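Local coordinates for origin of replication complex subunit 1B (Arabidopsis thaliana, PDB 5HH7), which reads the unmodified histone H3 tail through its BAH-PHD cassette and, as part of the origin recognition complex, binds replication origins, at residues T24-G29 / E186-H191; A134-L139 / Y148-R153; I63-D68 / G89-Q94. All coordinates share one frame; numbering follows the deposited sequence.

Contact 1 (T24-G29 / E186-H191); sequences TEFEIG and ECILRH
F26 and H191 bring their rings together where the strand 24-27 passes the start of strand 188-195. The rings are near parallel (17°), with centroids 4.7 Å apart, but slid so far that they hardly overlap. The two strand segments run nearly perpendicular, at 87°, with 9.2 Å between their axes, so the gap is bridged mainly by side chains, with the E25 carbonyl O also reaching H191.

F26 can be followed outward. Its CB leaves the backbone toward 186-191, and CG lies anti to the carbonyl carbon (chi1 -65°), beside the backbone N. Of the ring atoms, CD1 meets the imidazole at CE1 and NE2, the first at 3.5 Å. CE1 of F26, the next atom out, is shared: it touches CE1 of H191 and also packs against CG2 of I188, 3.6 Å away. CZ at the tip keeps the I188 methyl CG2 at 3.9 Å, while I188 CD1 lies over one face of the phenyl ring, displaced toward its rim.

Round the imidazole, T24 CG2 lies in the ring plane, 3.8 Å from H191 CE1, and the carbonyl O of E25 comes within 3.3 Å of the same carbon. The polar end of H191 is fixed from outside the two segments, its NE2 hydrogen-bonding D30 OD2.

F26 itself is buried. It also packs on F21 of the hairpin partner strand 18-21, on V32 of strand 31-34, and on I136 and L139 of strand 132-142, which seats the small two-stranded sheet against the BAH-domain sheet.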
loop_
_atom_site.group_PDB
_atom_site.type_symbol
_atom_site.label_atom_id
_atom_site.label_comp_id
_atom_site.label_asym_id
_atom_site.label_seq_id
_atom_site.Cartn_x
_atom_site.Cartn_y
_atom_site.Cartn_z
ATOM N N THR A 24 16.500 -3.626 -9.693
ATOM C CA THR A 24 15.101 -4.013 -9.538
ATOM C C THR A 24 14.355 -3.876 -10.861
ATOM O O THR A 24 14.461 -2.857 -11.543
ATOM C CB THR A 24 14.380 -3.173 -8.468
ATOM O OG1 THR A 24 15.034 -3.344 -7.207
ATOM C CG2 THR A 24 12.926 -3.606 -8.339
ATOM N N GLU A 25 13.603 -4.911 -11.216
ATOM C CA GLU A 25 12.841 -4.920 -12.457
ATOM C C GLU A 25 11.501 -4.208 -12.293
ATOM O O GLU A 25 10.705 -4.563 -11.426
ATOM C CB GLU A 25 12.625 -6.361 -12.923
ATOM C CG GLU A 25 11.829 -6.498 -14.206
ATOM C CD GLU A 25 11.946 -7.889 -14.809
ATOM O OE1 GLU A 25 13.015 -8.203 -15.371
ATOM O OE2 GLU A 25 10.971 -8.664 -14.714
ATOM N N PHE A 26 11.265 -3.194 -13.119
ATOM C CA PHE A 26 9.989 -2.491 -13.127
ATOM C C PHE A 26 9.294 -2.703 -14.465
ATOM O O PHE A 26 9.926 -2.644 -15.517
ATOM C CB PHE A 26 10.185 -0.997 -12.855
ATOM C CG PHE A 26 10.712 -0.697 -11.480
ATOM C CD1 PHE A 26 9.845 -0.528 -10.414
ATOM C CD2 PHE A 26 12.073 -0.589 -11.253
ATOM C CE1 PHE A 26 10.327 -0.252 -9.146
ATOM C CE2 PHE A 26 12.561 -0.316 -9.988
ATOM C CZ PHE A 26 11.688 -0.147 -8.935
ATOM N N GLU A 27 7.989 -2.949 -14.414
ATOM C CA GLU A 27 7.225 -3.299 -15.603
ATOM C C GLU A 27 5.935 -2.488 -15.650
ATOM O O GLU A 27 5.393 -2.120 -14.609
ATOM C CB GLU A 27 6.914 -4.799 -15.585
ATOM C CG GLU A 27 6.164 -5.320 -16.796
ATOM C CD GLU A 27 6.168 -6.837 -16.867
ATOM O OE1 GLU A 27 6.657 -7.476 -15.912
ATOM O OE2 GLU A 27 5.686 -7.389 -17.878
ATOM N N ILE A 28 5.458 -2.193 -16.855
ATOM C CA ILE A 28 4.167 -1.536 -17.021
ATOM C C ILE A 28 3.098 -2.316 -16.265
ATOM O O ILE A 28 2.989 -3.533 -16.411
ATOM C CB ILE A 28 3.765 -1.440 -18.506
ATOM C CG1 ILE A 28 4.739 -0.541 -19.269
ATOM C CG2 ILE A 28 2.343 -0.915 -18.642
ATOM C CD1 ILE A 28 4.476 -0.483 -20.765
ATOM N N GLY A 29 2.330 -1.614 -15.440
ATOM C CA GLY A 29 1.283 -2.249 -14.662
ATOM C C GLY A 29 1.688 -2.499 -13.223
ATOM O O GLY A 29 0.845 -2.819 -12.385
ATOM N N GLU A 186 14.116 7.498 -10.204
ATOM C CA GLU A 186 14.854 7.725 -8.968
ATOM C C GLU A 186 13.911 8.025 -7.800
ATOM O O GLU A 186 14.260 7.813 -6.638
ATOM C CB GLU A 186 15.838 8.881 -9.162
ATOM C CG GLU A 186 16.754 9.141 -7.979
ATOM C CD GLU A 186 17.550 10.422 -8.134
ATOM O OE1 GLU A 186 17.745 10.869 -9.285
ATOM O OE2 GLU A 186 17.970 10.990 -7.103
ATOM N N CYS A 187 12.714 8.511 -8.115
ATOM C CA CYS A 187 11.735 8.864 -7.088
ATOM C C CYS A 187 10.922 7.670 -6.591
ATOM O O CYS A 187 10.172 7.789 -5.621
ATOM C CB CYS A 187 10.793 9.955 -7.599
ATOM S SG CYS A 187 11.626 11.503 -7.991
ATOM N N ILE A 188 11.059 6.531 -7.260
ATOM C CA ILE A 188 10.383 5.313 -6.827
ATOM C C ILE A 188 11.065 4.758 -5.585
ATOM O O ILE A 188 12.284 4.618 -5.556
ATOM C CB ILE A 188 10.410 4.230 -7.921
ATOM C CG1 ILE A 188 9.618 4.683 -9.150
ATOM C CG2 ILE A 188 9.864 2.908 -7.380
ATOM C CD1 ILE A 188 9.778 3.758 -10.346
ATOM N N LEU A 189 10.278 4.449 -4.558
ATOM C CA LEU A 189 10.821 3.857 -3.341
ATOM C C LEU A 189 10.952 2.347 -3.505
ATOM O O LEU A 189 12.060 1.816 -3.543
ATOM C CB LEU A 189 9.947 4.201 -2.132
ATOM C CG LEU A 189 9.988 5.672 -1.714
ATOM C CD1 LEU A 189 8.984 5.957 -0.605
ATOM C CD2 LEU A 189 11.400 6.056 -1.279
ATOM N N ARG A 190 9.816 1.665 -3.608
ATOM C CA ARG A 190 9.802 0.231 -3.892
ATOM C C ARG A 190 8.397 -0.203 -4.281
ATOM O O ARG A 190 7.456 0.589 -4.212
ATOM C CB ARG A 190 10.301 -0.580 -2.691
ATOM C CG ARG A 190 9.647 -0.215 -1.366
ATOM C CD ARG A 190 10.275 -0.999 -0.210
ATOM N NE ARG A 190 9.591 -0.774 1.061
ATOM C CZ ARG A 190 8.473 -1.395 1.425
ATOM N NH1 ARG A 190 7.909 -2.277 0.612
ATOM N NH2 ARG A 190 7.915 -1.131 2.598
ATOM N N HIS A 191 8.259 -1.456 -4.699
ATOM C CA HIS A 191 6.955 -1.988 -5.083
ATOM C C HIS A 191 5.999 -2.092 -3.901
ATOM O O HIS A 191 6.410 -2.325 -2.764
ATOM C CB HIS A 191 7.097 -3.377 -5.713
ATOM C CG HIS A 191 7.620 -3.364 -7.115
ATOM N ND1 HIS A 191 8.959 -3.505 -7.413
ATOM C CD2 HIS A 191 6.983 -3.239 -8.304
ATOM C CE1 HIS A 191 9.123 -3.464 -8.723
ATOM N NE2 HIS A 191 7.939 -3.304 -9.287
#

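Contact 2 (A134-L139 / Y148-R153); sequences ARIDKL and YWIRAR
R135 and R153 form an antiparallel hydrogen-bonded pair (R135 N to R153 O and R153 N to R135 O, 2.9 Å each), but the strand segments run at 145° and a classic beta bulge interrupts the register where D137 and K138 both face R151. The bulge shows in the bonding of R151 O: D137 N donates to it at 2.8 Å, K138 N only weakly, and R151 N returns a bond to K138 O from above that carbonyl's plane.

The bulge also gathers charge, though R151 is modelled in two conformers and its side-chain contacts hold for the one described. D137 CG lies anti to the backbone N (chi1 -173°), alongside the R151 chain, and OD2 is 3.0 Å from R151 NH1. The acceptor lies in the guanidinium plane, the donor above the carboxylate. K138 NZ reaches D137 OD2 at 2.8 Å from the opposite face, so in this conformer two cationic groups grip one oxygen, which would probably favour the ionised aspartate.

On the face carrying I136, L139, I150 and A152 the contact is apolar: I150 CG2 meets both L139 CD2 (3.8 Å) and I136 CG2 (4.1 Å). A134 CB meets A152 CB at 3.7 Å.

Strands 132-142 and 148-156 form a hairpin of the BAH-domain sheet. Strand 31-34 pairs with 132-142 and strand 175-184 with 148-156; F180 of strand 175-184 makes a cation-pi contact with R151.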
loop_
_atom_site.group_PDB
_atom_site.type_symbol
_atom_site.label_atom_id
_atom_site.label_comp_id
_atom_site.label_asym_id
_atom_site.label_seq_id
_atom_site.Cartn_x
_atom_site.Cartn_y
_atom_site.Cartn_z
ATOM N N ALA A 134 1.514 4.773 -7.006
ATOM C CA ALA A 134 1.158 4.914 -8.411
ATOM C C ALA A 134 1.234 3.590 -9.145
ATOM O O ALA A 134 1.970 2.685 -8.748
ATOM C CB ALA A 134 2.071 5.929 -9.088
ATOM N N ARG A 135 0.462 3.485 -10.219
ATOM C CA ARG A 135 0.616 2.395 -11.164
ATOM C C ARG A 135 1.486 2.887 -12.311
ATOM O O ARG A 135 1.329 4.015 -12.783
ATOM C CB ARG A 135 -0.746 1.929 -11.682
ATOM C CG ARG A 135 -0.665 0.988 -12.877
ATOM C CD ARG A 135 -1.885 0.089 -12.945
ATOM N NE ARG A 135 -1.860 -0.922 -11.891
ATOM C CZ ARG A 135 -2.900 -1.678 -11.556
ATOM N NH1 ARG A 135 -4.061 -1.532 -12.188
ATOM N NH2 ARG A 135 -2.784 -2.574 -10.583
ATOM N N ILE A 136 2.417 2.051 -12.751
ATOM C CA ILE A 136 3.306 2.441 -13.833
ATOM C C ILE A 136 2.600 2.344 -15.182
ATOM O O ILE A 136 2.258 1.255 -15.645
ATOM C CB ILE A 136 4.592 1.605 -13.841
ATOM C CG1 ILE A 136 5.353 1.803 -12.525
ATOM C CG2 ILE A 136 5.459 1.999 -15.020
ATOM C CD1 ILE A 136 6.675 1.059 -12.454
ATOM N N ASP A 137 2.384 3.499 -15.800
ATOM C CA ASP A 137 1.686 3.575 -17.077
ATOM C C ASP A 137 2.667 3.416 -18.233
ATOM O O ASP A 137 2.412 2.670 -19.180
ATOM C CB ASP A 137 0.947 4.910 -17.187
ATOM C CG ASP A 137 0.061 4.992 -18.410
ATOM O OD1 ASP A 137 -0.997 4.329 -18.423
ATOM O OD2 ASP A 137 0.417 5.730 -19.353
ATOM N N LYS A 138 3.788 4.123 -18.148
ATOM C CA LYS A 138 4.842 4.035 -19.155
ATOM C C LYS A 138 6.205 4.043 -18.472
ATOM O O LYS A 138 6.328 4.481 -17.331
ATOM C CB LYS A 138 4.765 5.216 -20.127
ATOM C CG LYS A 138 3.451 5.353 -20.882
ATOM C CD LYS A 138 3.277 4.253 -21.913
ATOM C CE LYS A 138 2.052 4.511 -22.777
ATOM N NZ LYS A 138 0.836 4.720 -21.940
ATOM N N LEU A 139 7.219 3.541 -19.172
ATOM C CA LEU A 139 8.609 3.678 -18.751
ATOM C C LEU A 139 9.422 4.131 -19.951
ATOM O O LEU A 139 9.228 3.627 -21.057
ATOM C CB LEU A 139 9.173 2.347 -18.250
ATOM C CG LEU A 139 8.552 1.679 -17.026
ATOM C CD1 LEU A 139 7.900 0.369 -17.432
ATOM C CD2 LEU A 139 9.604 1.451 -15.946
ATOM N N TYR A 148 16.127 7.793 -16.712
ATOM C CA TYR A 148 14.919 6.977 -16.803
ATOM C C TYR A 148 13.737 7.589 -16.052
ATOM O O TYR A 148 13.889 8.132 -14.955
ATOM C CB TYR A 148 15.187 5.553 -16.310
ATOM C CG TYR A 148 15.888 4.684 -17.331
ATOM C CD1 TYR A 148 17.263 4.761 -17.511
ATOM C CD2 TYR A 148 15.173 3.792 -18.120
ATOM C CE1 TYR A 148 17.909 3.970 -18.446
ATOM C CE2 TYR A 148 15.810 2.996 -19.059
ATOM C CZ TYR A 148 17.177 3.090 -19.218
ATOM O OH TYR A 148 17.814 2.301 -20.151
ATOM N N TRP A 149 12.559 7.485 -16.658
ATOM C CA TRP A 149 11.337 8.074 -16.128
ATOM C C TRP A 149 10.198 7.071 -16.207
ATOM O O TRP A 149 10.277 6.084 -16.938
ATOM C CB TRP A 149 10.925 9.284 -16.967
ATOM C CG TRP A 149 11.786 10.500 -16.853
ATOM C CD1 TRP A 149 13.035 10.680 -17.379
ATOM C CD2 TRP A 149 11.441 11.731 -16.208
ATOM N NE1 TRP A 149 13.495 11.941 -17.081
ATOM C CE2 TRP A 149 12.535 12.605 -16.362
ATOM C CE3 TRP A 149 10.316 12.173 -15.500
ATOM C CZ2 TRP A 149 12.538 13.897 -15.840
ATOM C CZ3 TRP A 149 10.320 13.455 -14.981
ATOM C CH2 TRP A 149 11.424 14.303 -15.154
ATOM N N ILE A 150 9.131 7.336 -15.461
ATOM C CA ILE A 150 7.871 6.635 -15.662
ATOM C C ILE A 150 6.748 7.645 -15.831
ATOM O O ILE A 150 6.869 8.797 -15.411
ATOM C CB ILE A 150 7.488 5.733 -14.457
ATOM C CG1 ILE A 150 7.312 6.577 -13.189
ATOM C CG2 ILE A 150 8.508 4.621 -14.251
ATOM C CD1 ILE A 150 6.622 5.851 -12.045
ATOM N N ARG A 151 5.664 7.227 -16.473
ATOM C CA ARG A 151 4.417 7.969 -16.392
ATOM C C ARG A 151 3.606 7.328 -15.278
ATOM O O ARG A 151 3.179 6.180 -15.401
ATOM C CB ARG A 151 3.646 7.920 -17.712
ATOM C CG ARG A 151 2.380 8.772 -17.705
ATOM C CD ARG A 151 1.749 8.875 -19.083
ATOM N NE ARG A 151 0.674 9.867 -19.113
ATOM C CZ ARG A 151 -0.588 9.598 -19.428
ATOM N NH1 ARG A 151 -0.944 8.363 -19.752
ATOM N NH2 ARG A 151 -1.495 10.566 -19.430
ATOM N N ALA A 152 3.419 8.058 -14.186
ATOM C CA ALA A 152 2.718 7.529 -13.028
ATOM C C ALA A 152 1.227 7.820 -13.104
ATOM O O ALA A 152 0.829 8.932 -13.431
ATOM C CB ALA A 152 3.298 8.120 -11.752
ATOM N N ARG A 153 0.413 6.810 -12.810
ATOM C CA ARG A 153 -1.020 7.010 -12.635
ATOM C C ARG A 153 -1.303 6.904 -11.145
ATOM O O ARG A 153 -1.199 5.823 -10.561
ATOM C CB ARG A 153 -1.828 5.968 -13.409
ATOM C CG ARG A 153 -3.333 6.232 -13.393
ATOM C CD ARG A 153 -4.118 5.173 -14.160
ATOM N NE ARG A 153 -5.559 5.414 -14.080
ATOM C CZ ARG A 153 -6.483 4.630 -14.627
ATOM N NH1 ARG A 153 -6.121 3.544 -15.303
ATOM N NH2 ARG A 153 -7.770 4.931 -14.502
#

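Contact 3 (I63-D68 / G89-Q94); sequences IMIECD and GDWICQ. With ZN (zinc ion), chain D.
C67 SG does two jobs: it binds a zinc ion and accepts a hydrogen bond from C93 N, 3.3 Å away, whose own SG binds the same metal. This is a zinc site of the PHD finger, completed by C70 and C96; C67 SG and C93 SG each lie 2.6 Å from the zinc ion. An N-H directed at a metal-bound thiolate would be expected to draw off some of its negative charge. C93 also occupies the N-cap position of helix 94-98.

D68 fastens the chain next to the metal in two directions. Its N donates to W91 O at 2.9 Å, and its OD2 accepts from W91 N, which stands above the carboxylate plane. D68 CG lies anti to the carbonyl carbon (chi1 -71°), beside its own backbone N.

The W91 indole turns its edge to the backbone of E66 and C67. C67 N lies in its plane, and W91 CZ3 comes within 3.6 Å of C67 CA. Segment 63-68 and the start of 89-94 (89-91) lie in regions that bind histone H3: M64, E66 and G89 make backbone hydrogen bonds to the bound peptide, and W91 packs on an apolar side chain of it. E66 OE2 forms salt bridges with R172 and with a basic peptide side chain.

I65 crosses the indole at about a right angle, and its CD1 makes a CH-pi contact 3.5 Å from the centroid of the six-membered ring of W91, 2° off the normal.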
loop_
_atom_site.group_PDB
_atom_site.type_symbol
_atom_site.label_atom_id
_atom_site.label_comp_id
_atom_site.label_asym_id
_atom_site.label_seq_id
_atom_site.Cartn_x
_atom_site.Cartn_y
_atom_site.Cartn_z
ATOM N N ILE A 63 3.092 -15.628 16.383
ATOM C CA ILE A 63 2.412 -14.983 15.265
ATOM C C ILE A 63 1.768 -13.664 15.678
ATOM O O ILE A 63 1.141 -13.566 16.733
ATOM C CB ILE A 63 1.349 -15.918 14.638
ATOM C CG1 ILE A 63 2.019 -17.169 14.071
ATOM C CG2 ILE A 63 0.568 -15.203 13.544
ATOM C CD1 ILE A 63 3.129 -16.868 13.084
ATOM N N MET A 64 1.947 -12.648 14.840
ATOM C CA MET A 64 1.377 -11.337 15.087
ATOM C C MET A 64 0.301 -11.047 14.053
ATOM O O MET A 64 0.518 -11.229 12.853
ATOM C CB MET A 64 2.469 -10.270 15.019
ATOM C CG MET A 64 1.993 -8.863 15.338
ATOM S SD MET A 64 3.339 -7.657 15.294
ATOM C CE MET A 64 4.428 -8.315 16.555
ATOM N N ILE A 65 -0.865 -10.608 14.514
ATOM C CA ILE A 65 -1.935 -10.251 13.590
ATOM C C ILE A 65 -2.176 -8.748 13.550
ATOM O O ILE A 65 -1.657 -7.995 14.374
ATOM C CB ILE A 65 -3.253 -10.983 13.908
ATOM C CG1 ILE A 65 -3.752 -10.616 15.306
ATOM C CG2 ILE A 65 -3.069 -12.489 13.772
ATOM C CD1 ILE A 65 -5.114 -11.190 15.633
ATOM N N GLU A 66 -2.980 -8.330 12.582
ATOM C CA GLU A 66 -3.202 -6.924 12.300
ATOM C C GLU A 66 -4.662 -6.567 12.547
ATOM O O GLU A 66 -5.565 -7.272 12.097
ATOM C CB GLU A 66 -2.832 -6.653 10.843
ATOM C CG GLU A 66 -3.111 -5.249 10.351
ATOM C CD GLU A 66 -2.611 -5.049 8.933
ATOM O OE1 GLU A 66 -3.409 -5.226 7.987
ATOM O OE2 GLU A 66 -1.413 -4.734 8.769
ATOM N N CYS A 67 -4.893 -5.477 13.268
ATOM C CA CYS A 67 -6.255 -5.031 13.528
ATOM C C CYS A 67 -6.851 -4.398 12.277
ATOM O O CYS A 67 -6.211 -3.563 11.646
ATOM C CB CYS A 67 -6.279 -4.030 14.681
ATOM S SG CYS A 67 -7.870 -3.229 14.868
ATOM N N ASP A 68 -8.068 -4.806 11.917
ATOM C CA ASP A 68 -8.760 -4.256 10.751
ATOM C C ASP A 68 -8.884 -2.737 10.801
ATOM O O ASP A 68 -8.903 -2.084 9.759
ATOM C CB ASP A 68 -10.170 -4.845 10.621
ATOM C CG ASP A 68 -10.163 -6.294 10.195
ATOM O OD1 ASP A 68 -9.104 -6.769 9.737
ATOM O OD2 ASP A 68 -11.221 -6.951 10.310
ATOM N N GLY A 89 -11.320 -13.932 8.888
ATOM C CA GLY A 89 -12.228 -12.823 8.659
ATOM C C GLY A 89 -12.018 -11.634 9.579
ATOM O O GLY A 89 -10.897 -11.365 10.015
ATOM N N ASP A 90 -13.107 -10.929 9.874
ATOM C CA ASP A 90 -13.056 -9.668 10.613
ATOM C C ASP A 90 -12.443 -9.801 12.004
ATOM O O ASP A 90 -12.770 -10.720 12.756
ATOM C CB ASP A 90 -14.457 -9.057 10.741
ATOM C CG ASP A 90 -15.092 -8.753 9.396
ATOM O OD1 ASP A 90 -14.398 -8.852 8.365
ATOM O OD2 ASP A 90 -16.294 -8.406 9.376
ATOM N N TRP A 91 -11.554 -8.873 12.340
ATOM C CA TRP A 91 -11.005 -8.806 13.688
ATOM C C TRP A 91 -10.498 -7.408 14.001
ATOM O O TRP A 91 -9.772 -6.812 13.209
ATOM C CB TRP A 91 -9.875 -9.819 13.881
ATOM C CG TRP A 91 -9.333 -9.829 15.285
ATOM C CD1 TRP A 91 -9.812 -10.544 16.345
ATOM C CD2 TRP A 91 -8.215 -9.079 15.780
ATOM N NE1 TRP A 91 -9.060 -10.290 17.468
ATOM C CE2 TRP A 91 -8.074 -9.395 17.148
ATOM C CE3 TRP A 91 -7.320 -8.176 15.200
ATOM C CZ2 TRP A 91 -7.075 -8.838 17.943
ATOM C CZ3 TRP A 91 -6.327 -7.624 15.992
ATOM C CH2 TRP A 91 -6.213 -7.959 17.349
ATOM N N ILE A 92 -10.898 -6.888 15.156
ATOM C CA ILE A 92 -10.341 -5.641 15.663
ATOM C C ILE A 92 -9.833 -5.859 17.078
ATOM O O ILE A 92 -10.293 -6.757 17.785
ATOM C CB ILE A 92 -11.364 -4.488 15.650
ATOM C CG1 ILE A 92 -12.551 -4.806 16.560
ATOM C CG2 ILE A 92 -11.826 -4.199 14.227
ATOM C CD1 ILE A 92 -13.510 -3.645 16.737
ATOM N N CYS A 93 -8.880 -5.034 17.492
ATOM C CA CYS A 93 -8.264 -5.205 18.797
ATOM C C CYS A 93 -9.134 -4.616 19.901
ATOM O O CYS A 93 -10.171 -4.008 19.632
ATOM C CB CYS A 93 -6.893 -4.549 18.820
ATOM S SG CYS A 93 -6.973 -2.765 18.984
ATOM N N GLN A 94 -8.695 -4.796 21.143
ATOM C CA GLN A 94 -9.449 -4.342 22.306
ATOM C C GLN A 94 -9.596 -2.825 22.358
ATOM O O GLN A 94 -10.623 -2.311 22.802
ATOM C CB GLN A 94 -8.797 -4.850 23.593
ATOM C CG GLN A 94 -7.311 -4.554 23.697
ATOM C CD GLN A 94 -6.467 -5.813 23.713
ATOM O OE1 GLN A 94 -6.732 -6.763 22.976
ATOM N NE2 GLN A 94 -5.447 -5.828 24.563
HETATM ZN ZN ZN D . -7.148 -1.561 16.687
#

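Contacts 1 and 2 are neighbours in the BAH part of the cassette, with centres 8 Å apart, and reach the same sheet. They touch directly: G29 N lies 2.9 Å from I136 O, a probable hydrogen bond, and I28 N packs 3.6 Å from L139 CD1. Contact 3 belongs to the PHD finger on the opposite side of the chain's centre. Its centre is about 30 Å from that of contact 1 and about 34 Å from that of contact 2, with nearest atoms about 12 and 19 Å away. Contact 3 holds zinc and borders the H3 peptide, whereas contacts 1 and 2 lie away from the zinc sites and the histone-binding regions.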